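Local coordinates for flagellar biosynthesis protein flhA (Bacillus subtilis, PDB 3MIX) that is involved in the export of flagellar proteins, providing an adaptor that delivers late flagellar building blocks to the type III secretion system, represented by its cytosolic domain, at residues E117-A125 with T166-V174. Numbering follows the deposited sequence.
Sequences ELLLDHYLA and TVVDPASVV
With CG of Leu-118 set anti to its own carbonyl carbon (chi1 -66°), both methyls of this leucine come against the first turn of helix 170-189. The Leu-118 and Val-174 side chains cross at about a right angle, with Leu-118 CD1 3.7 Å from Val-174 CB, while CD2 of Leu-118 sits on the carbonyl O and ring CB of Pro-170 and beside CB of Val-173. Leu-124 takes the other choice, CG anti to the backbone N (chi1 -165°), and this turns its CD2 onto Val-173, 3.9 Å from CG2. Val-173 thus receives a leucine methyl from each end of the 117-125 loop.

Between those ends the chain makes a type I turn from Leu-119 to His-122, closed by the bond from His-122 N to Leu-119 O. The turn lies against the ring of Pro-170, whose CG is 3.4 Å from Leu-119 O and whose CD is 3.5 Å from His-122 O. Pro-170 is the first residue of the helix, and Asp-169 before it occupies the N-cap position.

Beyond the turn the two segments run antiparallel and form a single bridge, apart from the four-stranded sheet that ends in strand 111-117. Leu-124 and Val-168 are its hydrogen-bonded pair: Leu-124 N gives a nearly straight bond of 2.8 Å to Val-168 O, and Val-168 N returns one of 2.9 Å to Leu-124 O. Tyr-123 lies alongside, its CB 3.7 Å from Val-167 CG1. Val-168 O is at the edge of the Tyr-123 ring, near its plane; CD1 lies obliquely against CA and CB of Asp-169, whose carboxylate plane is turned 79° from the ring. Elsewhere in the fold, Leu-60 of helix 58-62 packs on Val-174, and Arg-72 of helix 69-84 touches Asp-169.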
loop_
_atom_site.group_PDB
_atom_site.type_symbol
_atom_site.label_atom_id
_atom_site.label_comp_id
_atom_site.label_asym_id
_atom_site.label_seq_id
_atom_site.Cartn_x
_atom_site.Cartn_y
_atom_site.Cartn_z
ATOM N N GLU A 117 6.206 18.896 -11.453
ATOM C CA GLU A 117 6.806 20.206 -11.655
ATOM C C GLU A 117 6.184 21.212 -10.694
ATOM O O GLU A 117 4.977 21.193 -10.452
ATOM C CB GLU A 117 6.645 20.664 -13.113
ATOM C CG GLU A 117 5.193 20.834 -13.613
ATOM C CD GLU A 117 4.372 19.538 -13.606
ATOM O OE1 GLU A 117 4.951 18.447 -13.833
ATOM O OE2 GLU A 117 3.142 19.607 -13.377
ATOM N N LEU A 118 7.016 22.079 -10.135
ATOM C CA LEU A 118 6.534 23.104 -9.224
ATOM C C LEU A 118 6.997 24.498 -9.626
ATOM O O LEU A 118 8.115 24.688 -10.108
ATOM C CB LEU A 118 6.963 22.800 -7.788
ATOM C CG LEU A 118 6.400 21.561 -7.077
ATOM C CD1 LEU A 118 7.138 21.355 -5.760
ATOM C CD2 LEU A 118 4.889 21.645 -6.844
ATOM N N LEU A 119 6.109 25.465 -9.434
ATOM C CA LEU A 119 6.429 26.873 -9.610
ATOM C C LEU A 119 6.318 27.521 -8.234
ATOM O O LEU A 119 5.223 27.872 -7.787
ATOM C CB LEU A 119 5.469 27.513 -10.614
ATOM C CG LEU A 119 5.526 27.010 -12.063
ATOM C CD1 LEU A 119 4.278 27.427 -12.833
ATOM C CD2 LEU A 119 6.783 27.502 -12.777
ATOM N N LEU A 120 7.463 27.654 -7.565
ATOM C CA LEU A 120 7.528 28.005 -6.140
ATOM C C LEU A 120 6.860 29.334 -5.808
ATOM O O LEU A 120 6.284 29.495 -4.728
ATOM C CB LEU A 120 8.981 28.032 -5.648
ATOM C CG LEU A 120 10.025 27.091 -6.260
ATOM C CD1 LEU A 120 10.745 27.795 -7.427
ATOM C CD2 LEU A 120 11.015 26.656 -5.201
ATOM N N ASP A 121 6.940 30.277 -6.743
ATOM C CA ASP A 121 6.374 31.608 -6.558
ATOM C C ASP A 121 4.876 31.631 -6.891
ATOM O O ASP A 121 4.259 32.696 -6.906
ATOM C CB ASP A 121 7.133 32.631 -7.418
ATOM C CG ASP A 121 8.633 32.343 -7.496
ATOM O OD1 ASP A 121 9.016 31.251 -7.975
ATOM O OD2 ASP A 121 9.432 33.217 -7.089
ATOM N N HIS A 122 4.294 30.458 -7.141
ATOM C CA HIS A 122 2.899 30.364 -7.591
ATOM C C HIS A 122 1.976 29.574 -6.658
ATOM O O HIS A 122 2.361 29.213 -5.545
ATOM C CB HIS A 122 2.829 29.809 -9.019
ATOM C CG HIS A 122 3.348 30.753 -10.056
ATOM N ND1 HIS A 122 2.532 31.629 -10.737
ATOM C CD2 HIS A 122 4.602 30.965 -10.522
ATOM C CE1 HIS A 122 3.259 32.340 -11.582
ATOM N NE2 HIS A 122 4.519 31.954 -11.472
ATOM N N TYR A 123 0.746 29.353 -7.124
ATOM C CA TYR A 123 -0.278 28.586 -6.419
ATOM C C TYR A 123 -1.136 27.816 -7.427
ATOM O O TYR A 123 -1.288 28.232 -8.583
ATOM C CB TYR A 123 -1.182 29.493 -5.575
ATOM C CG TYR A 123 -0.487 30.325 -4.513
ATOM C CD1 TYR A 123 -0.302 29.828 -3.221
ATOM C CD2 TYR A 123 -0.047 31.630 -4.793
ATOM C CE1 TYR A 123 0.324 30.595 -2.237
ATOM C CE2 TYR A 123 0.582 32.408 -3.813
ATOM C CZ TYR A 123 0.762 31.881 -2.537
ATOM O OH TYR A 123 1.377 32.639 -1.565
ATOM N N LEU A 124 -1.697 26.696 -6.972
ATOM C CA LEU A 124 -2.468 25.787 -7.821
ATOM C C LEU A 124 -3.962 25.826 -7.465
ATOM O O LEU A 124 -4.337 25.580 -6.315
ATOM C CB LEU A 124 -1.904 24.363 -7.698
ATOM C CG LEU A 124 -2.295 23.303 -8.731
ATOM C CD1 LEU A 124 -1.794 23.668 -10.140
ATOM C CD2 LEU A 124 -1.771 21.934 -8.293
ATOM N N ALA A 125 -4.799 26.146 -8.457
ATOM C CA ALA A 125 -6.240 26.353 -8.241
ATOM C C ALA A 125 -7.085 25.097 -8.475
ATOM O O ALA A 125 -7.375 24.724 -9.613
ATOM C CB ALA A 125 -6.746 27.512 -9.092
ATOM N N THR A 166 -10.351 25.666 -5.095
ATOM C CA THR A 166 -9.514 25.717 -3.895
ATOM C C THR A 166 -8.036 25.959 -4.261
ATOM O O THR A 166 -7.594 25.581 -5.354
ATOM C CB THR A 166 -9.725 24.460 -2.993
ATOM O OG1 THR A 166 -9.709 24.842 -1.608
ATOM C CG2 THR A 166 -8.680 23.365 -3.262
ATOM N N VAL A 167 -7.293 26.602 -3.356
ATOM C CA VAL A 167 -5.942 27.110 -3.657
ATOM C C VAL A 167 -4.848 26.463 -2.796
ATOM O O VAL A 167 -4.919 26.494 -1.561
ATOM C CB VAL A 167 -5.859 28.652 -3.507
ATOM C CG1 VAL A 167 -4.602 29.187 -4.179
ATOM C CG2 VAL A 167 -7.104 29.336 -4.082
ATOM N N VAL A 168 -3.834 25.902 -3.464
ATOM C CA VAL A 168 -2.768 25.127 -2.806
ATOM C C VAL A 168 -1.369 25.647 -3.173
ATOM O O VAL A 168 -1.043 25.806 -4.353
ATOM C CB VAL A 168 -2.828 23.608 -3.173
ATOM C CG1 VAL A 168 -2.061 22.791 -2.165
ATOM C CG2 VAL A 168 -4.257 23.099 -3.261
ATOM N N ASP A 169 -0.543 25.894 -2.160
ATOM C CA ASP A 169 0.853 26.275 -2.387
ATOM C C ASP A 169 1.711 25.055 -2.794
ATOM O O ASP A 169 1.336 23.917 -2.521
ATOM C CB ASP A 169 1.425 26.990 -1.159
ATOM C CG ASP A 169 1.202 26.221 0.113
ATOM O OD1 ASP A 169 0.066 26.263 0.642
ATOM O OD2 ASP A 169 2.164 25.578 0.586
ATOM N N PRO A 170 2.860 25.293 -3.455
ATOM C CA PRO A 170 3.599 24.215 -4.127
ATOM C C PRO A 170 4.126 23.135 -3.185
ATOM O O PRO A 170 4.100 21.942 -3.519
ATOM C CB PRO A 170 4.767 24.957 -4.786
ATOM C CG PRO A 170 4.303 26.392 -4.873
ATOM C CD PRO A 170 3.541 26.588 -3.614
ATOM N N ALA A 171 4.598 23.557 -2.016
ATOM C CA ALA A 171 5.137 22.642 -1.035
ATOM C C ALA A 171 4.052 21.661 -0.575
ATOM O O ALA A 171 4.338 20.495 -0.295
ATOM C CB ALA A 171 5.705 23.413 0.125
ATOM N N SER A 172 2.813 22.145 -0.522
ATOM C CA SER A 172 1.649 21.325 -0.208
ATOM C C SER A 172 1.307 20.373 -1.343
ATOM O O SER A 172 0.945 19.227 -1.092
ATOM C CB SER A 172 0.428 22.193 0.122
ATOM O OG SER A 172 0.383 22.505 1.496
ATOM N N VAL A 173 1.411 20.849 -2.582
ATOM C CA VAL A 173 1.199 19.983 -3.744
ATOM C C VAL A 173 2.148 18.775 -3.704
ATOM O O VAL A 173 1.705 17.638 -3.852
ATOM C CB VAL A 173 1.352 20.739 -5.082
ATOM C CG1 VAL A 173 1.027 19.826 -6.259
ATOM C CG2 VAL A 173 0.449 21.964 -5.105
ATOM N N VAL A 174 3.440 19.034 -3.486
ATOM C CA VAL A 174 4.445 17.974 -3.466
ATOM C C VAL A 174 4.273 17.073 -2.239
ATOM O O VAL A 174 4.485 15.866 -2.324
ATOM C CB VAL A 174 5.919 18.522 -3.653
ATOM C CG1 VAL A 174 6.293 19.541 -2.554
ATOM C CG2 VAL A 174 6.922 17.375 -3.672
#